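Glycosyl hydrolase (Streptomyces cattleya, PDB 7LR8) probably hydrolyses the Manβ1-4GlcNAc disaccharide of the N-glycan core, acting as a glycosidase of family GH5, subfamily 18. Local coordinates at residues G174-L177 with R178-D182; V339-A342 with V343-R347; F316-L319 with E320-L323; A246-L249 with V250-K254. The protein carries 1 engineered substitution. All coordinates share one frame; numbering follows the deposited sequence.

Contact 1 (G174-L177 with R178-D182); sequences GDWL and RRMLD. With AE3 (2-(2-ethoxyethoxy)ethanol), chain F.
Arg178 folds back over the preceding helical turn and lays one face of its guanidinium against the peptide of Gly174. Its chain bends at chi3 (-77°), which turns the guanidinium edge toward Asp175: Asp175 OD1 stands 3.6 Å from Arg178 NH1 in a long salt bridge, with the two planar groups turned 68° apart. Leu177 contributes mainly through its backbone. The bond from Leu181 N to Leu177 O is 2.9 Å long, and the same oxygen is flanked by the side chain of Leu181, whose CG lies 3.5 Å from Leu177 O.

Met180 reaches back to Trp176 on the buried side. Met180 CG sits squarely over the indole, 3.6 Å from the centroid of the six-membered ring, a CH-pi contact, while SD approaches the five-membered ring obliquely at 4.4 Å from its centroid. Trp176 NE1 is hydrogen-bonded to Gln128 of helix 122-139, which helps hold the indole's rotation. On the outer side, Arg179 NH1 donates to O4 of a bound 2-(2-ethoxyethoxy)ethanol. This is an i, i+4 Met-aromatic pair on the buried side of helix 170-187, packed against strand 145-152 of the (beta/alpha)8 barrel.

Contact 2 (V339-A342 with V343-R347); sequences VAEA and VRRWR
Val343 meets Val339 one turn back along helix 334-349, the helix that follows the last strand of the (beta/alpha)8 barrel. Val343 CG2 lies 4.3 Å from Val339 CG1, and Val343 N donates to Val339 O at 2.8 Å. Outside this pair, Val343 rests on Phe16 of strand 15-19, so it belongs to the buried side of the helix.

Arg344 turns to the surface and grips Glu341 side-on with two nitrogens. Arg344 NE reaches Glu341 OE1 at 3.2 Å, and Arg344 NH2 reaches Glu341 OE2 at the same 3.2 Å. The side chains run alongside each other with their planes only 24° apart; the oxygens are met from above the carboxylate plane and lie tilted from the guanidinium plane, and both bonds are bent (140° and 141° at hydrogen).

Arg345 takes a different course. Its bend at chi3 lays one guanidinium face over Ala342, with Arg345 CZ 4.0 Å from Ala342 CA, while NH1 pairs with Asp290 of helix 281-293. Trp346 keeps to the backbone pattern, donating from N to Ala342 O at 3.0 Å, and sends its indole onward to Leu293 and Pro14.

Apolar groups, with the Arg345-Asp290 salt bridge, thus join the helix to its neighbours, whereas the solvent-side i, i+3 salt bridge, with its bent bonds, probably adds only modest stability.

Contact 3 (F316-L319 with E320-L323); sequences FPEL and EYSL. With BMA (beta-D-mannopyranose), chain D; AE3 (2-(2-ethoxyethoxy)ethanol), chain E.
Glu320 begins its path to the sugar between two residues of the preceding turn: its CB lies 3.8 Å from Phe316 CD2, obliquely to the ring, and 3.5 Å from Pro317 O. That carbonyl also accepts a hydrogen bond from Glu320 N, at 2.9 Å. Next along the chain, Glu320 CG still lies by this oxygen, and has Leu319 CD1 at 4.1 Å on its way past the proline ring, which runs alongside. A bend at chi2 (-78°) then swings CD and the carboxylate toward the bound beta-D-mannopyranose, where each oxygen takes one hydroxyl. The mannose O4 donates to Glu320 OE1 over a short 2.5 Å, and its O6 donates to OE2 at 2.9 Å, so the carboxylate spans the 4- and 6-positions, which probably restrains the exocyclic arm.

The turn belongs to the long loop between strand 298-304 and helix 334-349, one of the loops at the C-terminal ends of the strands where a (beta/alpha)8 glycosidase builds its active site. Ser101 N, Asn152 ND2 and Glu268 OE2 are also hydrogen-bonded to this sugar.

Two leucines supply the apolar side of the grip. Leu323 CD1 lies 3.7 Å from mannose C6 and 3.9 Å from Leu319 CD1. Farther from the sugar than the carboxylate, the Phe316 and Tyr321 rings meet obliquely with planes at 59°, and Phe316 N makes a weak hydrogen bond to Tyr321 OH. The hydroxyl is hydrogen-bonded to Leu313 O as well, while the Phe316 ring meets Trp26 and Phe103 edge-to-face. Pro317 CG touches a molecule of 2-(2-ethoxyethoxy)ethanol.

Contact 4 (A246-L249 with V250-K254); sequences AAYL and VELAK
Tyr248 and Leu252 run alongside each other in the same direction, because both take the same first torsion: CG stands opposite the backbone N in Tyr248 (chi1 171°) and in Leu252 (chi1 178°). Leu252 CB lies over one ring face, offset toward the rim, and the shared torsion lets its CD2 follow the phenol outward, 3.9 Å from Tyr248 CZ and 3.8 Å from Tyr248 OH. Their backbones are joined too, Leu252 N to Tyr248 O being 2.7 Å. The hydroxyl is hydrogen-bonded to Cys376 O, and Phe383 and Phe386 add further aromatic contacts.

Leu249 adopts the other common rotamer (chi1 -78°), its CG beside the backbone N, and its CD2 gets no closer to Leu252 CD2 than 4.4 Å. The helix, 240-253, connects strands 221-225 and 264-269 of the (beta/alpha)8 barrel; Leu249 and Ala253 face strand 221-225, while Ala246 and Ala247 pack on helix 281-293.

In Val250 the two methyls part: CG1 is opposite the backbone N, leaving CG2 to lean on Ala246 O at 3.3 Å. Glu251 is bent at chi2, in contrast to the fully extended Lys254, and the two meet in a salt bridge, Lys254 NZ lying 2.8 Å from Glu251 OE2 on its syn side. Glu251 OE1 is hydrogen-bonded to Thr397, and Lys254 NZ is also hydrogen-bonded to Pro296 O.

In the fold
Contact 3 alone holds residues that line the glycan pocket; the others are helical turns in the surrounding wall of the barrel. Contact 1 lies on the far side of the chain's centre from contact 3, with centres 32 Å apart, yet its Trp176 side chain is about 10 Å from that of Ala153, the engineered position of the N-acetylglucosamine site. The Leu249 side chain of contact 4 comes within about 8 Å of the bound N-acetylglucosamine. Contact 2 is remote from the annotated sites, although its nearest atoms are only about 9 Å from contact 3, which precedes it in the chain. Contacts 2 and 4, centres 21 Å apart, both flank helix 281-293.

Contact 1 (G174-L177 with R178-D182)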
loop_
_atom_site.group_PDB
_atom_site.type_symbol
_atom_site.label_atom_id
_atom_site.label_comp_id
_atom_site.label_asym_id
_atom_site.label_seq_id
_atom_site.Cartn_x
_atom_site.Cartn_y
_atom_site.Cartn_z
ATOM N N GLY B 174 15.493 -8.632 18.207
ATOM C CA GLY B 174 15.154 -8.622 19.622
ATOM C C GLY B 174 15.016 -7.218 20.177
ATOM O O GLY B 174 14.106 -6.936 20.964
ATOM N N ASP B 175 15.918 -6.319 19.779
ATOM C CA ASP B 175 15.829 -4.929 20.220
ATOM C C ASP B 175 14.542 -4.275 19.730
ATOM O O ASP B 175 13.887 -3.539 20.480
ATOM C CB ASP B 175 17.050 -4.141 19.739
ATOM C CG ASP B 175 18.313 -4.458 20.531
ATOM O OD1 ASP B 175 18.210 -4.957 21.664
ATOM O OD2 ASP B 175 19.421 -4.187 20.018
ATOM N N TRP B 176 14.165 -4.532 18.472
ATOM C CA TRP B 176 12.929 -3.982 17.921
ATOM C C TRP B 176 11.715 -4.496 18.683
ATOM O O TRP B 176 10.824 -3.723 19.054
ATOM C CB TRP B 176 12.818 -4.341 16.437
ATOM C CG TRP B 176 11.605 -3.797 15.768
ATOM C CD1 TRP B 176 11.425 -2.519 15.296
ATOM C CD2 TRP B 176 10.397 -4.503 15.490
ATOM N NE1 TRP B 176 10.174 -2.400 14.734
ATOM C CE2 TRP B 176 9.525 -3.606 14.834
ATOM C CE3 TRP B 176 9.969 -5.818 15.721
ATOM C CZ2 TRP B 176 8.241 -3.969 14.428
ATOM C CZ3 TRP B 176 8.688 -6.192 15.298
ATOM C CH2 TRP B 176 7.844 -5.274 14.657
ATOM N N LEU B 177 11.662 -5.813 18.912
ATOM C CA LEU B 177 10.550 -6.395 19.654
ATOM C C LEU B 177 10.406 -5.741 21.023
ATOM O O LEU B 177 9.294 -5.396 21.443
ATOM C CB LEU B 177 10.764 -7.897 19.809
ATOM C CG LEU B 177 10.537 -8.790 18.590
ATOM C CD1 LEU B 177 10.924 -10.224 18.967
ATOM C CD2 LEU B 177 9.093 -8.712 18.151
ATOM N N ARG B 178 11.518 -5.579 21.747
ATOM C CA ARG B 178 11.441 -4.986 23.080
ATOM C C ARG B 178 10.927 -3.555 23.015
ATOM O O ARG B 178 10.153 -3.122 23.880
ATOM C CB ARG B 178 12.807 -5.033 23.765
ATOM C CG ARG B 178 13.042 -6.346 24.496
ATOM C CD ARG B 178 14.411 -6.400 25.142
ATOM N NE ARG B 178 15.450 -6.658 24.151
ATOM C CZ ARG B 178 15.937 -7.863 23.878
ATOM N NH1 ARG B 178 16.879 -8.002 22.956
ATOM N NH2 ARG B 178 15.489 -8.924 24.532
ATOM N N ARG B 179 11.345 -2.805 21.993
ATOM C CA ARG B 179 10.860 -1.439 21.839
ATOM C C ARG B 179 9.368 -1.417 21.529
ATOM O O ARG B 179 8.627 -0.598 22.085
ATOM C CB ARG B 179 11.645 -0.730 20.744
ATOM C CG ARG B 179 11.222 0.698 20.531
ATOM C CD ARG B 179 12.354 1.503 19.961
ATOM N NE ARG B 179 11.946 2.887 19.789
ATOM C CZ ARG B 179 12.537 3.737 18.961
ATOM N NH1 ARG B 179 13.575 3.338 18.233
ATOM N NH2 ARG B 179 12.088 4.981 18.866
ATOM N N MET B 180 8.912 -2.304 20.639
ATOM C CA MET B 180 7.485 -2.385 20.337
ATOM C C MET B 180 6.682 -2.747 21.577
ATOM O O MET B 180 5.650 -2.128 21.864
ATOM C CB MET B 180 7.230 -3.397 19.220
ATOM C CG MET B 180 7.840 -3.008 17.863
ATOM S SD MET B 180 7.223 -1.416 17.235
ATOM C CE MET B 180 8.617 -0.365 17.599
ATOM N N LEU B 181 7.145 -3.748 22.332
ATOM C CA LEU B 181 6.382 -4.198 23.494
ATOM C C LEU B 181 6.406 -3.182 24.633
ATOM O O LEU B 181 5.409 -3.049 25.358
ATOM C CB LEU B 181 6.909 -5.547 23.968
ATOM C CG LEU B 181 6.481 -6.664 23.013
ATOM C CD1 LEU B 181 7.423 -7.832 23.135
ATOM C CD2 LEU B 181 5.024 -7.098 23.289
ATOM N N ASP B 182 7.516 -2.458 24.815
ATOM C CA ASP B 182 7.524 -1.376 25.795
ATOM C C ASP B 182 6.478 -0.324 25.442
ATOM O O ASP B 182 5.819 0.226 26.331
ATOM C CB ASP B 182 8.911 -0.731 25.885
ATOM C CG ASP B 182 9.941 -1.612 26.581
ATOM O OD1 ASP B 182 9.564 -2.615 27.222
ATOM O OD2 ASP B 182 11.148 -1.292 26.481
HETATM C C1 AE3 F . 17.606 4.770 20.067
HETATM C C2 AE3 F . 18.270 4.817 18.694
HETATM O O2 AE3 F . 17.328 5.173 17.724
HETATM C C3 AE3 F . 17.438 4.427 16.548
HETATM C C4 AE3 F . 16.218 3.516 16.422
HETATM O O3 AE3 F . 16.554 2.369 15.694
HETATM C C5 AE3 F . 15.476 1.508 15.452
HETATM C C6 AE3 F . 15.509 0.340 16.436
HETATM O O4 AE3 F . 14.804 0.679 17.598
#

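Contact 2 (V339-A342 with V343-R347)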
loop_
_atom_site.group_PDB
_atom_site.type_symbol
_atom_site.label_atom_id
_atom_site.label_comp_id
_atom_site.label_asym_id
_atom_site.label_seq_id
_atom_site.Cartn_x
_atom_site.Cartn_y
_atom_site.Cartn_z
ATOM N N VAL B 339 -15.385 -27.775 16.327
ATOM C CA VAL B 339 -14.688 -26.972 17.325
ATOM C C VAL B 339 -15.626 -26.637 18.481
ATOM O O VAL B 339 -15.243 -26.732 19.654
ATOM C CB VAL B 339 -14.095 -25.697 16.689
ATOM C CG1 VAL B 339 -13.464 -24.829 17.771
ATOM C CG2 VAL B 339 -13.069 -26.066 15.621
ATOM N N ALA B 340 -16.872 -26.262 18.169
ATOM C CA ALA B 340 -17.842 -25.938 19.217
ATOM C C ALA B 340 -18.066 -27.113 20.154
ATOM O O ALA B 340 -18.202 -26.931 21.374
ATOM C CB ALA B 340 -19.166 -25.500 18.591
ATOM N N GLU B 341 -18.155 -28.325 19.601
ATOM C CA GLU B 341 -18.343 -29.498 20.443
ATOM C C GLU B 341 -17.108 -29.761 21.293
ATOM O O GLU B 341 -17.228 -30.128 22.466
ATOM C CB GLU B 341 -18.687 -30.714 19.582
ATOM C CG GLU B 341 -18.759 -32.035 20.355
ATOM C CD GLU B 341 -19.950 -32.121 21.311
ATOM O OE1 GLU B 341 -20.810 -31.211 21.298
ATOM O OE2 GLU B 341 -20.029 -33.111 22.076
ATOM N N ALA B 342 -15.912 -29.548 20.731
ATOM C CA ALA B 342 -14.698 -29.670 21.535
ATOM C C ALA B 342 -14.674 -28.646 22.669
ATOM O O ALA B 342 -14.283 -28.969 23.797
ATOM C CB ALA B 342 -13.458 -29.515 20.652
ATOM N N VAL B 343 -15.087 -27.407 22.389
ATOM C CA VAL B 343 -15.146 -26.395 23.440
ATOM C C VAL B 343 -16.176 -26.788 24.485
ATOM O O VAL B 343 -15.909 -26.743 25.693
ATOM C CB VAL B 343 -15.453 -25.004 22.849
ATOM C CG1 VAL B 343 -15.697 -23.991 23.970
ATOM C CG2 VAL B 343 -14.313 -24.525 21.940
ATOM N N ARG B 344 -17.372 -27.187 24.034
ATOM C CA ARG B 344 -18.424 -27.574 24.967
ATOM C C ARG B 344 -17.978 -28.741 25.833
ATOM O O ARG B 344 -18.221 -28.756 27.048
ATOM C CB ARG B 344 -19.700 -27.928 24.195
ATOM C CG ARG B 344 -20.899 -28.237 25.083
ATOM C CD ARG B 344 -21.732 -29.370 24.499
ATOM N NE ARG B 344 -20.965 -30.608 24.429
ATOM C CZ ARG B 344 -20.905 -31.505 25.409
ATOM N NH1 ARG B 344 -21.575 -31.306 26.537
ATOM N NH2 ARG B 344 -20.175 -32.603 25.263
ATOM N N ARG B 345 -17.319 -29.727 25.218
ATOM C CA ARG B 345 -16.826 -30.889 25.950
ATOM C C ARG B 345 -15.838 -30.470 27.027
ATOM O O ARG B 345 -15.943 -30.895 28.186
ATOM C CB ARG B 345 -16.184 -31.873 24.968
ATOM C CG ARG B 345 -15.713 -33.191 25.556
ATOM C CD ARG B 345 -14.838 -33.926 24.533
ATOM N NE ARG B 345 -15.369 -33.787 23.175
ATOM C CZ ARG B 345 -14.621 -33.634 22.086
ATOM N NH1 ARG B 345 -13.298 -33.596 22.187
ATOM N NH2 ARG B 345 -15.194 -33.509 20.891
ATOM N N TRP B 346 -14.879 -29.615 26.667
ATOM C CA TRP B 346 -13.916 -29.153 27.658
ATOM C C TRP B 346 -14.603 -28.370 28.776
ATOM O O TRP B 346 -14.326 -28.591 29.962
ATOM C CB TRP B 346 -12.816 -28.308 27.011
ATOM C CG TRP B 346 -11.784 -27.976 28.044
ATOM C CD1 TRP B 346 -10.633 -28.664 28.307
ATOM C CD2 TRP B 346 -11.846 -26.911 29.008
ATOM N NE1 TRP B 346 -9.967 -28.080 29.364
ATOM C CE2 TRP B 346 -10.693 -27.006 29.810
ATOM C CE3 TRP B 346 -12.762 -25.884 29.263
ATOM C CZ2 TRP B 346 -10.432 -26.112 30.847
ATOM C CZ3 TRP B 346 -12.504 -25.003 30.291
ATOM C CH2 TRP B 346 -11.348 -25.119 31.068
ATOM N N ARG B 347 -15.497 -27.435 28.420
ATOM C CA ARG B 347 -16.169 -26.642 29.451
ATOM C C ARG B 347 -17.051 -27.506 30.348
ATOM O O ARG B 347 -17.252 -27.176 31.525
ATOM C CB ARG B 347 -17.007 -25.522 28.822
ATOM C CG ARG B 347 -16.225 -24.509 27.983
ATOM C CD ARG B 347 -17.022 -23.216 27.791
ATOM N NE ARG B 347 -16.449 -22.331 26.768
ATOM C CZ ARG B 347 -15.338 -21.615 26.935
ATOM N NH1 ARG B 347 -14.670 -21.688 28.078
ATOM N NH2 ARG B 347 -14.882 -20.832 25.953
#

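Contact 3 (F316-L319 with E320-L323)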
loop_
_atom_site.group_PDB
_atom_site.type_symbol
_atom_site.label_atom_id
_atom_site.label_comp_id
_atom_site.label_asym_id
_atom_site.label_seq_id
_atom_site.Cartn_x
_atom_site.Cartn_y
_atom_site.Cartn_z
ATOM N N PHE B 316 -6.455 -14.364 -3.743
ATOM C CA PHE B 316 -6.044 -15.167 -2.607
ATOM C C PHE B 316 -5.603 -16.541 -3.093
ATOM O O PHE B 316 -6.255 -17.126 -3.967
ATOM C CB PHE B 316 -7.182 -15.367 -1.598
ATOM C CG PHE B 316 -7.539 -14.143 -0.798
ATOM C CD1 PHE B 316 -8.313 -13.138 -1.362
ATOM C CD2 PHE B 316 -7.160 -14.025 0.543
ATOM C CE1 PHE B 316 -8.668 -12.015 -0.633
ATOM C CE2 PHE B 316 -7.508 -12.897 1.282
ATOM C CZ PHE B 316 -8.268 -11.893 0.696
ATOM N N PRO B 317 -4.529 -17.096 -2.535
ATOM C CA PRO B 317 -4.343 -18.552 -2.621
ATOM C C PRO B 317 -5.655 -19.250 -2.290
ATOM O O PRO B 317 -6.351 -18.880 -1.333
ATOM C CB PRO B 317 -3.268 -18.842 -1.568
ATOM C CG PRO B 317 -2.503 -17.507 -1.448
ATOM C CD PRO B 317 -3.533 -16.442 -1.669
ATOM N N GLU B 318 -5.975 -20.261 -3.108
ATOM C CA GLU B 318 -7.241 -20.977 -3.015
ATOM C C GLU B 318 -7.585 -21.367 -1.582
ATOM O O GLU B 318 -8.730 -21.205 -1.141
ATOM C CB GLU B 318 -7.175 -22.218 -3.908
ATOM C CG GLU B 318 -8.225 -23.252 -3.602
ATOM C CD GLU B 318 -9.615 -22.679 -3.637
ATOM O OE1 GLU B 318 -9.850 -21.747 -4.434
ATOM O OE2 GLU B 318 -10.473 -23.173 -2.872
ATOM N N LEU B 319 -6.597 -21.846 -0.830
ATOM C CA LEU B 319 -6.840 -22.345 0.523
ATOM C C LEU B 319 -7.470 -21.297 1.444
ATOM O O LEU B 319 -8.235 -21.653 2.343
ATOM C CB LEU B 319 -5.536 -22.871 1.133
ATOM C CG LEU B 319 -4.390 -21.924 1.520
ATOM C CD1 LEU B 319 -4.549 -21.380 2.944
ATOM C CD2 LEU B 319 -3.061 -22.651 1.382
ATOM N N GLU B 320 -7.175 -20.004 1.237
ATOM C CA GLU B 320 -7.598 -19.000 2.212
ATOM C C GLU B 320 -9.114 -18.858 2.284
ATOM O O GLU B 320 -9.653 -18.507 3.343
ATOM C CB GLU B 320 -6.992 -17.635 1.863
ATOM C CG GLU B 320 -5.470 -17.586 1.855
ATOM C CD GLU B 320 -4.861 -17.505 3.242
ATOM O OE1 GLU B 320 -5.612 -17.396 4.230
ATOM O OE2 GLU B 320 -3.616 -17.557 3.344
ATOM N N TYR B 321 -9.812 -19.096 1.174
ATOM C CA TYR B 321 -11.223 -18.732 1.116
ATOM C C TYR B 321 -12.075 -19.562 2.069
ATOM O O TYR B 321 -13.050 -19.049 2.621
ATOM C CB TYR B 321 -11.758 -18.885 -0.308
ATOM C CG TYR B 321 -11.196 -17.877 -1.290
ATOM C CD1 TYR B 321 -11.651 -16.557 -1.308
ATOM C CD2 TYR B 321 -10.228 -18.253 -2.203
ATOM C CE1 TYR B 321 -11.154 -15.651 -2.209
ATOM C CE2 TYR B 321 -9.709 -17.348 -3.092
ATOM C CZ TYR B 321 -10.180 -16.057 -3.100
ATOM O OH TYR B 321 -9.666 -15.160 -4.001
ATOM N N SER B 322 -11.739 -20.832 2.276
ATOM C CA SER B 322 -12.598 -21.716 3.054
ATOM C C SER B 322 -11.992 -22.093 4.404
ATOM O O SER B 322 -12.243 -23.188 4.916
ATOM C CB SER B 322 -12.935 -22.965 2.242
ATOM O OG SER B 322 -13.656 -22.610 1.072
ATOM N N LEU B 323 -11.205 -21.192 5.000
ATOM C CA LEU B 323 -10.656 -21.405 6.336
ATOM C C LEU B 323 -11.652 -21.101 7.454
ATOM O O LEU B 323 -11.331 -21.323 8.623
ATOM C CB LEU B 323 -9.385 -20.565 6.529
ATOM C CG LEU B 323 -8.193 -21.175 5.779
ATOM C CD1 LEU B 323 -6.924 -20.362 5.928
ATOM C CD2 LEU B 323 -7.962 -22.611 6.252
HETATM C C1 BMA D . -1.083 -17.236 8.492
HETATM C C2 BMA D . -2.075 -16.092 8.878
HETATM C C3 BMA D . -2.669 -15.514 7.609
HETATM C C4 BMA D . -3.151 -16.680 6.642
HETATM C C5 BMA D . -3.089 -18.064 7.348
HETATM C C6 BMA D . -3.439 -19.221 6.440
HETATM O O2 BMA D . -1.430 -15.057 9.604
HETATM O O3 BMA D . -1.742 -14.594 6.980
HETATM O O4 BMA D . -4.470 -16.409 6.256
HETATM O O5 BMA D . -1.745 -18.319 7.797
HETATM O O6 BMA D . -2.470 -19.232 5.363
HETATM C C1 AE3 E . 0.571 -19.449 -1.081
HETATM C C2 AE3 E . 1.752 -18.545 -1.432
HETATM O O2 AE3 E . 1.326 -17.217 -1.555
HETATM C C3 AE3 E . 1.758 -16.584 -2.727
HETATM C C4 AE3 E . 0.852 -15.392 -3.011
HETATM O O3 AE3 E . 0.426 -15.439 -4.339
HETATM C C5 AE3 E . -0.952 -15.623 -4.466
HETATM C C6 AE3 E . -1.287 -16.144 -5.860
HETATM O O4 AE3 E . -2.616 -16.593 -5.884
#

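Contact 4 (A246-L249 with V250-K254)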
loop_
_atom_site.group_PDB
_atom_site.type_symbol
_atom_site.label_atom_id
_atom_site.label_comp_id
_atom_site.label_asym_id
_atom_site.label_seq_id
_atom_site.Cartn_x
_atom_site.Cartn_y
_atom_site.Cartn_z
ATOM N N ALA B 246 0.132 -29.061 15.927
ATOM C CA ALA B 246 -0.061 -27.917 16.815
ATOM C C ALA B 246 0.413 -28.224 18.235
ATOM O O ALA B 246 1.029 -27.370 18.884
ATOM C CB ALA B 246 -1.526 -27.485 16.804
ATOM N N ALA B 247 0.131 -29.434 18.741
ATOM C CA ALA B 247 0.661 -29.840 20.041
ATOM C C ALA B 247 2.185 -29.871 20.024
ATOM O O ALA B 247 2.837 -29.543 21.021
ATOM C CB ALA B 247 0.100 -31.212 20.436
ATOM N N TYR B 248 2.774 -30.274 18.899
ATOM C CA TYR B 248 4.229 -30.236 18.775
ATOM C C TYR B 248 4.775 -28.824 18.957
ATOM O O TYR B 248 5.760 -28.616 19.675
ATOM C CB TYR B 248 4.641 -30.762 17.412
ATOM C CG TYR B 248 6.102 -30.563 17.082
ATOM C CD1 TYR B 248 7.095 -31.076 17.906
ATOM C CD2 TYR B 248 6.485 -29.919 15.919
ATOM C CE1 TYR B 248 8.438 -30.922 17.593
ATOM C CE2 TYR B 248 7.822 -29.769 15.592
ATOM C CZ TYR B 248 8.790 -30.271 16.429
ATOM O OH TYR B 248 10.121 -30.123 16.100
ATOM N N LEU B 249 4.196 -27.849 18.258
ATOM C CA LEU B 249 4.714 -26.488 18.385
ATOM C C LEU B 249 4.577 -25.997 19.819
ATOM O O LEU B 249 5.459 -25.294 20.332
ATOM C CB LEU B 249 3.995 -25.546 17.418
ATOM C CG LEU B 249 4.405 -25.569 15.948
ATOM C CD1 LEU B 249 3.650 -24.471 15.214
ATOM C CD2 LEU B 249 5.916 -25.402 15.787
ATOM N N VAL B 250 3.480 -26.369 20.485
ATOM C CA VAL B 250 3.273 -25.979 21.878
ATOM C C VAL B 250 4.402 -26.514 22.748
ATOM O O VAL B 250 5.025 -25.769 23.513
ATOM C CB VAL B 250 1.896 -26.469 22.370
ATOM C CG1 VAL B 250 1.795 -26.414 23.907
ATOM C CG2 VAL B 250 0.774 -25.667 21.719
ATOM N N GLU B 251 4.685 -27.816 22.642
ATOM C CA GLU B 251 5.696 -28.411 23.508
ATOM C C GLU B 251 7.104 -28.012 23.080
ATOM O O GLU B 251 8.001 -27.921 23.924
ATOM C CB GLU B 251 5.545 -29.934 23.533
ATOM C CG GLU B 251 4.260 -30.387 24.201
ATOM C CD GLU B 251 4.131 -29.849 25.607
ATOM O OE1 GLU B 251 5.108 -29.981 26.379
ATOM O OE2 GLU B 251 3.054 -29.299 25.942
ATOM N N LEU B 252 7.316 -27.779 21.781
ATOM C CA LEU B 252 8.621 -27.328 21.316
ATOM C C LEU B 252 8.945 -25.950 21.869
ATOM O O LEU B 252 10.067 -25.702 22.328
ATOM C CB LEU B 252 8.651 -27.301 19.786
ATOM C CG LEU B 252 9.931 -26.796 19.113
ATOM C CD1 LEU B 252 11.089 -27.717 19.451
ATOM C CD2 LEU B 252 9.745 -26.703 17.607
ATOM N N ALA B 253 7.964 -25.044 21.835
ATOM C CA ALA B 253 8.194 -23.665 22.252
ATOM C C ALA B 253 8.613 -23.588 23.716
ATOM O O ALA B 253 9.346 -22.671 24.110
ATOM C CB ALA B 253 6.933 -22.835 22.006
ATOM N N LYS B 254 8.185 -24.556 24.524
ATOM C CA LYS B 254 8.533 -24.585 25.935
ATOM C C LYS B 254 10.029 -24.758 26.176
ATOM O O LYS B 254 10.517 -24.353 27.238
ATOM C CB LYS B 254 7.763 -25.708 26.634
ATOM C CG LYS B 254 6.259 -25.452 26.705
ATOM C CD LYS B 254 5.509 -26.605 27.342
ATOM C CE LYS B 254 4.024 -26.271 27.439
ATOM N NZ LYS B 254 3.248 -27.400 27.986
#